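Local coordinates for protein NADPH-quinone reductase (PDB 3HA2) that probably works as a flavin-dependent NAD(P)H:quinone oxidoreductase, the crystallised chain covering its flavodoxin-like domain, at residues F20-W33 and R155-V167. Sequence-based numbering, arbitrary orientation.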
ATOM      1  N   PHE A  20     -13.923   5.358 -20.213  1.00 30.52           N
ATOM      2  CA  PHE A  20     -13.451   6.608 -20.841  1.00 30.02           C
ATOM      3  C   PHE A  20     -11.972   6.474 -21.204  1.00 28.83           C
ATOM      4  O   PHE A  20     -11.540   6.909 -22.269  1.00 27.32           O
ATOM      5  CB  PHE A  20     -13.592   7.810 -19.892  1.00 31.08           C
ATOM      6  CG  PHE A  20     -14.998   8.323 -19.726  1.00 32.79           C
ATOM      7  CD1 PHE A  20     -15.477   9.349 -20.535  1.00 35.29           C
ATOM      8  CD2 PHE A  20     -15.819   7.828 -18.714  1.00 34.33           C
ATOM      9  CE1 PHE A  20     -16.772   9.851 -20.377  1.00 35.95           C
ATOM     10  CE2 PHE A  20     -17.112   8.326 -18.538  1.00 34.13           C
ATOM     11  CZ  PHE A  20     -17.591   9.339 -19.376  1.00 35.38           C
ATOM     12  N   PHE A  21     -11.202   5.904 -20.280  1.00 27.73           N
ATOM     13  CA  PHE A  21      -9.756   5.759 -20.436  1.00 27.35           C
ATOM     14  C   PHE A  21      -9.422   4.678 -21.472  1.00 26.92           C
ATOM     15  O   PHE A  21      -8.538   4.856 -22.311  1.00 25.82           O
ATOM     16  CB  PHE A  21      -9.116   5.492 -19.069  1.00 27.76           C
ATOM     17  CG  PHE A  21      -9.109   6.708 -18.176  1.00 28.31           C
ATOM     18  CD1 PHE A  21      -7.985   7.515 -18.101  1.00 29.82           C
ATOM     19  CD2 PHE A  21     -10.249   7.083 -17.467  1.00 31.51           C
ATOM     20  CE1 PHE A  21      -7.973   8.665 -17.313  1.00 29.99           C
ATOM     21  CE2 PHE A  21     -10.252   8.229 -16.675  1.00 30.91           C
ATOM     22  CZ  PHE A  21      -9.106   9.018 -16.597  1.00 31.28           C
ATOM     23  N   LYS A  22     -10.163   3.578 -21.433  1.00 26.76           N
ATOM     24  CA  LYS A  22      -9.966   2.510 -22.400  1.00 27.23           C
ATOM     25  C   LYS A  22     -10.242   3.080 -23.786  1.00 27.04           C
ATOM     26  O   LYS A  22      -9.432   2.919 -24.705  1.00 26.85           O
ATOM     27  CB  LYS A  22     -10.877   1.313 -22.074  1.00 27.29           C
ATOM     28  CG  LYS A  22     -10.742   0.087 -22.986  1.00 28.23           C
ATOM     29  CD  LYS A  22     -11.878  -0.905 -22.675  1.00 29.12           C
ATOM     30  CE  LYS A  22     -11.636  -2.312 -23.183  1.00 33.18           C
ATOM     31  NZ  LYS A  22     -11.392  -2.383 -24.651  1.00 35.27           N
ATOM     32  N   ALA A  23     -11.367   3.785 -23.933  1.00 27.13           N
ATOM     33  CA  ALA A  23     -11.729   4.338 -25.235  1.00 27.55           C
ATOM     34  C   ALA A  23     -10.667   5.307 -25.751  1.00 27.59           C
ATOM     35  O   ALA A  23     -10.453   5.402 -26.955  1.00 27.12           O
ATOM     36  CB  ALA A  23     -13.106   5.017 -25.192  1.00 27.87           C
ATOM     37  N   ALA A  24      -9.995   6.000 -24.830  1.00 27.43           N
ATOM     38  CA  ALA A  24      -9.030   7.039 -25.185  1.00 27.55           C
ATOM     39  C   ALA A  24      -7.751   6.498 -25.824  1.00 27.86           C
ATOM     40  O   ALA A  24      -7.083   7.200 -26.588  1.00 28.32           O
ATOM     41  CB  ALA A  24      -8.698   7.890 -23.964  1.00 27.18           C
ATOM     42  N   ILE A  25      -7.405   5.253 -25.508  1.00 28.20           N
ATOM     43  CA  ILE A  25      -6.195   4.639 -26.047  1.00 28.74           C
ATOM     44  C   ILE A  25      -6.503   3.480 -27.010  1.00 29.71           C
ATOM     45  O   ILE A  25      -5.596   2.790 -27.468  1.00 29.39           O
ATOM     46  CB  ILE A  25      -5.201   4.219 -24.912  1.00 28.69           C
ATOM     47  CG1 ILE A  25      -5.888   3.338 -23.855  1.00 28.84           C
ATOM     48  CG2 ILE A  25      -4.594   5.473 -24.256  1.00 29.22           C
ATOM     49  CD1 ILE A  25      -5.903   1.862 -24.174  1.00 30.20           C
ATOM     50  N   GLU A  26      -7.782   3.302 -27.335  1.00 30.70           N
ATOM     51  CA  GLU A  26      -8.209   2.202 -28.207  1.00 32.25           C
ATOM     52  C   GLU A  26      -7.557   2.195 -29.582  1.00 32.06           C
ATOM     53  O   GLU A  26      -7.434   1.143 -30.200  1.00 32.62           O
ATOM     54  CB  GLU A  26      -9.733   2.157 -28.340  1.00 32.77           C
ATOM     55  CG  GLU A  26     -10.363   1.172 -27.367  1.00 35.96           C
ATOM     56  CD  GLU A  26     -11.882   1.216 -27.358  1.00 40.33           C
ATOM     57  OE1 GLU A  26     -12.482   1.886 -28.236  1.00 39.79           O
ATOM     58  OE2 GLU A  26     -12.468   0.570 -26.457  1.00 42.83           O
ATOM     59  N   ASN A  27      -7.124   3.361 -30.048  1.00 32.04           N
ATOM     60  CA  ASN A  27      -6.564   3.480 -31.385  1.00 31.91           C
ATOM     61  C   ASN A  27      -5.047   3.382 -31.460  1.00 31.26           C
ATOM     62  O   ASN A  27      -4.481   3.365 -32.556  1.00 30.46           O
ATOM     63  CB  ASN A  27      -7.047   4.778 -32.042  1.00 32.32           C
ATOM     64  CG  ASN A  27      -8.563   4.888 -32.050  1.00 34.08           C
ATOM     65  OD1 ASN A  27      -9.121   5.927 -31.696  1.00 36.16           O
ATOM     66  ND2 ASN A  27      -9.234   3.808 -32.437  1.00 34.92           N
ATOM     67  N   PHE A  28      -4.384   3.320 -30.306  1.00 30.53           N
ATOM     68  CA  PHE A  28      -2.931   3.172 -30.286  1.00 30.14           C
ATOM     69  C   PHE A  28      -2.552   1.693 -30.177  1.00 29.33           C
ATOM     70  O   PHE A  28      -2.692   1.095 -29.111  1.00 29.26           O
ATOM     71  CB  PHE A  28      -2.320   3.984 -29.137  1.00 30.76           C
ATOM     72  CG  PHE A  28      -2.678   5.448 -29.172  1.00 32.60           C
ATOM     73  CD1 PHE A  28      -2.085   6.304 -30.096  1.00 34.44           C
ATOM     74  CD2 PHE A  28      -3.608   5.968 -28.282  1.00 34.08           C
ATOM     75  CE1 PHE A  28      -2.422   7.654 -30.134  1.00 34.67           C
ATOM     76  CE2 PHE A  28      -3.949   7.319 -28.313  1.00 35.65           C
ATOM     77  CZ  PHE A  28      -3.356   8.160 -29.240  1.00 34.37           C
ATOM     78  N   SER A  29      -2.065   1.108 -31.272  1.00 27.77           N
ATOM     79  CA  SER A  29      -1.794  -0.328 -31.303  1.00 26.61           C
ATOM     80  C   SER A  29      -0.596  -0.750 -30.437  1.00 25.86           C
ATOM     81  O   SER A  29      -0.461  -1.925 -30.093  1.00 25.41           O
ATOM     82  CB  SER A  29      -1.655  -0.835 -32.743  1.00 27.03           C
ATOM     83  OG  SER A  29      -0.479  -0.330 -33.343  1.00 27.78           O
ATOM     84  N   ASN A  30       0.254   0.205 -30.071  1.00 24.61           N
ATOM     85  CA  ASN A  30       1.394  -0.078 -29.188  1.00 24.10           C
ATOM     86  C   ASN A  30       1.051  -0.010 -27.690  1.00 23.31           C
ATOM     87  O   ASN A  30       1.903  -0.307 -26.831  1.00 22.31           O
ATOM     88  CB  ASN A  30       2.575   0.839 -29.517  1.00 24.45           C
ATOM     89  CG  ASN A  30       2.252   2.313 -29.326  1.00 25.97           C
ATOM     90  OD1 ASN A  30       1.111   2.749 -29.497  1.00 27.39           O
ATOM     91  ND2 ASN A  30       3.269   3.092 -28.956  1.00 28.24           N
ATOM     92  N   VAL A  31      -0.191   0.383 -27.388  1.00 22.67           N
ATOM     93  CA  VAL A  31      -0.691   0.424 -26.003  1.00 22.27           C
ATOM     94  C   VAL A  31      -1.558  -0.803 -25.715  1.00 22.51           C
ATOM     95  O   VAL A  31      -2.505  -1.078 -26.457  1.00 21.89           O
ATOM     96  CB  VAL A  31      -1.519   1.699 -25.725  1.00 22.64           C
ATOM     97  CG1 VAL A  31      -2.056   1.669 -24.318  1.00 22.62           C
ATOM     98  CG2 VAL A  31      -0.675   2.948 -25.915  1.00 21.85           C
ATOM     99  N   THR A  32      -1.220  -1.533 -24.648  1.00 22.18           N
ATOM    100  CA  THR A  32      -1.941  -2.743 -24.234  1.00 22.17           C
ATOM    101  C   THR A  32      -2.761  -2.453 -22.980  1.00 22.67           C
ATOM    102  O   THR A  32      -2.202  -2.132 -21.913  1.00 22.54           O
ATOM    103  CB  THR A  32      -0.961  -3.941 -23.978  1.00 22.54           C
ATOM    104  OG1 THR A  32      -0.293  -4.285 -25.194  1.00 22.15           O
ATOM    105  CG2 THR A  32      -1.699  -5.203 -23.467  1.00 22.51           C
ATOM    106  N   TRP A  33      -4.085  -2.530 -23.124  1.00 22.29           N
ATOM    107  CA  TRP A  33      -5.000  -2.349 -22.005  1.00 22.79           C
ATOM    108  C   TRP A  33      -5.177  -3.704 -21.297  1.00 22.79           C
ATOM    109  O   TRP A  33      -5.765  -4.630 -21.851  1.00 22.79           O
ATOM    110  CB  TRP A  33      -6.330  -1.787 -22.534  1.00 23.27           C
ATOM    111  CG  TRP A  33      -7.430  -1.633 -21.523  1.00 23.27           C
ATOM    112  CD1 TRP A  33      -8.409  -2.551 -21.228  1.00 24.48           C
ATOM    113  CD2 TRP A  33      -7.686  -0.491 -20.698  1.00 23.35           C
ATOM    114  NE1 TRP A  33      -9.247  -2.050 -20.254  1.00 23.90           N
ATOM    115  CE2 TRP A  33      -8.830  -0.788 -19.916  1.00 24.19           C
ATOM    116  CE3 TRP A  33      -7.054   0.754 -20.535  1.00 24.04           C
ATOM    117  CZ2 TRP A  33      -9.361   0.116 -18.981  1.00 24.13           C
ATOM    118  CZ3 TRP A  33      -7.579   1.654 -19.609  1.00 24.40           C
ATOM    119  CH2 TRP A  33      -8.728   1.326 -18.839  1.00 24.91           C
ATOM    120  N   ARG A 155      -9.873  17.261 -21.811  1.00 28.99           N
ATOM    121  CA  ARG A 155      -8.467  17.678 -21.630  1.00 29.50           C
ATOM    122  C   ARG A 155      -7.649  16.661 -20.847  1.00 28.80           C
ATOM    123  O   ARG A 155      -6.491  16.384 -21.161  1.00 28.22           O
ATOM    124  CB  ARG A 155      -8.365  19.041 -20.928  1.00 29.65           C
ATOM    125  CG  ARG A 155      -8.787  20.224 -21.790  1.00 30.96           C
ATOM    126  CD  ARG A 155      -8.406  21.563 -21.135  1.00 31.96           C
ATOM    127  NE  ARG A 155      -9.198  21.838 -19.930  1.00 35.26           N
ATOM    128  CZ  ARG A 155     -10.372  22.468 -19.924  1.00 35.96           C
ATOM    129  NH1 ARG A 155     -10.908  22.913 -21.055  1.00 36.53           N
ATOM    130  NH2 ARG A 155     -11.010  22.657 -18.777  1.00 37.27           N
ATOM    131  N   LEU A 156      -8.261  16.112 -19.810  1.00 28.54           N
ATOM    132  CA  LEU A 156      -7.573  15.143 -18.976  1.00 28.31           C
ATOM    133  C   LEU A 156      -7.305  13.875 -19.811  1.00 27.89           C
ATOM    134  O   LEU A 156      -6.238  13.265 -19.710  1.00 26.98           O
ATOM    135  CB  LEU A 156      -8.424  14.849 -17.737  1.00 28.98           C
ATOM    136  CG  LEU A 156      -7.856  13.936 -16.663  1.00 30.18           C
ATOM    137  CD1 LEU A 156      -8.512  14.286 -15.339  1.00 33.33           C
ATOM    138  CD2 LEU A 156      -8.066  12.461 -17.014  1.00 32.47           C
ATOM    139  N   LEU A 157      -8.262  13.517 -20.664  1.00 27.05           N
ATOM    140  CA  LEU A 157      -8.114  12.341 -21.528  1.00 27.13           C
ATOM    141  C   LEU A 157      -6.992  12.479 -22.566  1.00 26.91           C
ATOM    142  O   LEU A 157      -6.307  11.508 -22.845  1.00 27.40           O
ATOM    143  CB  LEU A 157      -9.456  11.903 -22.143  1.00 26.73           C
ATOM    144  CG  LEU A 157     -10.463  11.320 -21.129  1.00 25.92           C
ATOM    145  CD1 LEU A 157     -11.851  11.159 -21.740  1.00 27.82           C
ATOM    146  CD2 LEU A 157      -9.965   9.987 -20.517  1.00 25.02           C
ATOM    147  N   VAL A 158      -6.789  13.687 -23.097  1.00 27.20           N
ATOM    148  CA  VAL A 158      -5.625  14.014 -23.936  1.00 26.88           C
ATOM    149  C   VAL A 158      -4.292  13.894 -23.177  1.00 27.10           C
ATOM    150  O   VAL A 158      -3.305  13.377 -23.713  1.00 27.51           O
ATOM    151  CB  VAL A 158      -5.752  15.449 -24.542  1.00 27.11           C
ATOM    152  CG1 VAL A 158      -4.493  15.833 -25.297  1.00 28.02           C
ATOM    153  CG2 VAL A 158      -6.962  15.538 -25.465  1.00 27.11           C
ATOM    154  N   ALA A 159      -4.259  14.372 -21.934  1.00 27.13           N
ATOM    155  CA  ALA A 159      -3.078  14.213 -21.082  1.00 26.84           C
ATOM    156  C   ALA A 159      -2.799  12.728 -20.867  1.00 26.56           C
ATOM    157  O   ALA A 159      -1.649  12.291 -20.883  1.00 26.05           O
ATOM    158  CB  ALA A 159      -3.265  14.936 -19.735  1.00 26.79           C
ATOM    159  N   TYR A 160      -3.869  11.961 -20.683  1.00 25.75           N
ATOM    160  CA  TYR A 160      -3.769  10.506 -20.511  1.00 25.68           C
ATOM    161  C   TYR A 160      -3.182   9.812 -21.746  1.00 25.68           C
ATOM    162  O   TYR A 160      -2.285   8.962 -21.633  1.00 25.39           O
ATOM    163  CB  TYR A 160      -5.155   9.952 -20.171  1.00 25.74           C
ATOM    164  CG  TYR A 160      -5.220   8.443 -20.015  1.00 26.04           C
ATOM    165  CD1 TYR A 160      -4.628   7.806 -18.920  1.00 26.37           C
ATOM    166  CD2 TYR A 160      -5.892   7.659 -20.959  1.00 27.29           C
ATOM    167  CE1 TYR A 160      -4.698   6.411 -18.774  1.00 24.53           C
ATOM    168  CE2 TYR A 160      -5.965   6.267 -20.824  1.00 26.50           C
ATOM    169  CZ  TYR A 160      -5.369   5.653 -19.732  1.00 24.86           C
ATOM    170  OH  TYR A 160      -5.472   4.284 -19.586  1.00 24.93           O
ATOM    171  N   GLN A 161      -3.659  10.211 -22.926  1.00 25.38           N
ATOM    172  CA  GLN A 161      -3.113   9.709 -24.190  1.00 25.29           C
ATOM    173  C   GLN A 161      -1.618   9.992 -24.322  1.00 24.94           C
ATOM    174  O   GLN A 161      -0.855   9.116 -24.717  1.00 24.94           O
ATOM    175  CB  GLN A 161      -3.851  10.314 -25.389  1.00 24.89           C
ATOM    176  CG  GLN A 161      -5.258   9.810 -25.574  1.00 25.97           C
ATOM    177  CD  GLN A 161      -5.991  10.566 -26.671  1.00 27.44           C
ATOM    178  OE1 GLN A 161      -5.645  11.712 -26.991  1.00 26.17           O
ATOM    179  NE2 GLN A 161      -7.010   9.931 -27.251  1.00 26.93           N
ATOM    180  N   GLN A 162      -1.210  11.214 -23.992  1.00 25.36           N
ATOM    181  CA  GLN A 162       0.207  11.596 -24.002  1.00 26.08           C
ATOM    182  C   GLN A 162       1.007  10.782 -22.993  1.00 26.31           C
ATOM    183  O   GLN A 162       2.115  10.314 -23.285  1.00 26.50           O
ATOM    184  CB  GLN A 162       0.352  13.084 -23.687  1.00 26.44           C
ATOM    185  CG  GLN A 162      -0.231  13.987 -24.777  1.00 30.06           C
ATOM    186  CD  GLN A 162       0.422  13.718 -26.117  1.00 35.28           C
ATOM    187  OE1 GLN A 162       1.632  13.917 -26.283  1.00 38.64           O
ATOM    188  NE2 GLN A 162      -0.368  13.246 -27.079  1.00 37.67           N
ATOM    189  N   TYR A 163       0.415  10.605 -21.815  1.00 25.92           N
ATOM    190  CA  TYR A 163       1.037   9.847 -20.727  1.00 26.20           C
ATOM    191  C   TYR A 163       1.357   8.422 -21.175  1.00 26.83           C
ATOM    192  O   TYR A 163       2.431   7.904 -20.890  1.00 26.82           O
ATOM    193  CB  TYR A 163       0.126   9.858 -19.495  1.00 25.16           C
ATOM    194  CG  TYR A 163       0.837   9.500 -18.194  1.00 24.48           C
ATOM    195  CD1 TYR A 163       1.787  10.362 -17.637  1.00 24.78           C
ATOM    196  CD2 TYR A 163       0.556   8.297 -17.522  1.00 24.66           C
ATOM    197  CE1 TYR A 163       2.450  10.040 -16.433  1.00 24.38           C
ATOM    198  CE2 TYR A 163       1.211   7.973 -16.311  1.00 22.64           C
ATOM    199  CZ  TYR A 163       2.150   8.852 -15.785  1.00 23.63           C
ATOM    200  OH  TYR A 163       2.802   8.528 -14.607  1.00 22.25           O
ATOM    201  N   ALA A 164       0.432   7.817 -21.918  1.00 27.61           N
ATOM    202  CA  ALA A 164       0.583   6.460 -22.423  1.00 29.24           C
ATOM    203  C   ALA A 164       1.482   6.328 -23.655  1.00 30.52           C
ATOM    204  O   ALA A 164       2.014   5.253 -23.909  1.00 30.80           O
ATOM    205  CB  ALA A 164      -0.797   5.854 -22.715  1.00 29.14           C
ATOM    206  N   THR A 165       1.649   7.397 -24.434  1.00 32.27           N
ATOM    207  CA  THR A 165       2.285   7.250 -25.756  1.00 33.95           C
ATOM    208  C   THR A 165       3.435   8.210 -26.044  1.00 35.62           C
ATOM    209  O   THR A 165       4.309   7.896 -26.857  1.00 35.61           O
ATOM    210  CB  THR A 165       1.270   7.415 -26.919  1.00 34.04           C
ATOM    211  OG1 THR A 165       0.799   8.769 -26.949  1.00 34.19           O
ATOM    212  CG2 THR A 165       0.088   6.477 -26.774  1.00 34.03           C
ATOM    213  N   ASN A 166       3.412   9.394 -25.432  1.00 37.46           N
ATOM    214  CA  ASN A 166       4.461  10.376 -25.689  1.00 39.80           C
ATOM    215  C   ASN A 166       5.804   9.783 -25.304  1.00 40.90           C
ATOM    216  O   ASN A 166       6.096   9.560 -24.117  1.00 40.81           O
ATOM    217  CB  ASN A 166       4.204  11.700 -24.966  1.00 40.08           C
ATOM    218  CG  ASN A 166       5.344  12.686 -25.136  1.00 41.91           C
ATOM    219  OD1 ASN A 166       5.608  13.166 -26.239  1.00 44.50           O
ATOM    220  ND2 ASN A 166       6.024  12.999 -24.037  1.00 44.49           N
ATOM    221  N   VAL A 167       6.598   9.494 -26.328  1.00 42.50           N
ATOM    222  CA  VAL A 167       7.882   8.827 -26.143  1.00 44.07           C
ATOM    223  C   VAL A 167       8.811   9.691 -25.286  1.00 44.84           C
ATOM    224  O   VAL A 167       9.474   9.178 -24.386  1.00 45.49           O
ATOM    225  CB  VAL A 167       8.519   8.398 -27.509  1.00 44.16           C
ATOM    226  CG1 VAL A 167       8.651   9.590 -28.469  1.00 44.67           C
ATOM    227  CG2 VAL A 167       9.861   7.686 -27.310  1.00 44.06           C
TER
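Phe21 drives the edge of its ring into the face of Tyr160, a T-shaped pair with centroids 4.6 Å apart and planes at 85°; CD1 of Phe21 sits over the centre of the tyrosine ring. Leu157 CD2 sits over one face of the Phe21 ring in a CH-pi contact, 3.9 Å from the centroid, and Leu156 CD2 touches Phe21 CZ at 3.6 Å. Ala24 CB lies at the edge of the Tyr160 ring. Further along, the extended Gln161 side chain passes the edge of Phe28 and its NE2 donates nearly straight to Ala24 O (2.8 Å), in the carbonyl plane on a lone pair. Thr165 CG2 covers a face of Phe28 and meets Val31 CG2 at 3.7 Å. In this flavodoxin-like fold, helices 18-25 and 150-165 lie together on one face of the parallel sheet, the axes of 20-25 and 155-165 approaching to 9.6 Å and crossing at -57°. With CG anti to the backbone N (chi1 178°), Tyr160 lays one ring face against Phe21 CD1; its OH reaches the edge of Trp33 and hydrogen-bonds Glu58 on strand 54-60. A leucine in place of Tyr160 would probably leave the Phe21 edge without an aromatic face and Glu58 without this mate. Thr165 OG1 donates to Gln161 O from above the carbonyl plane, probably helping hold CG2 over Phe28.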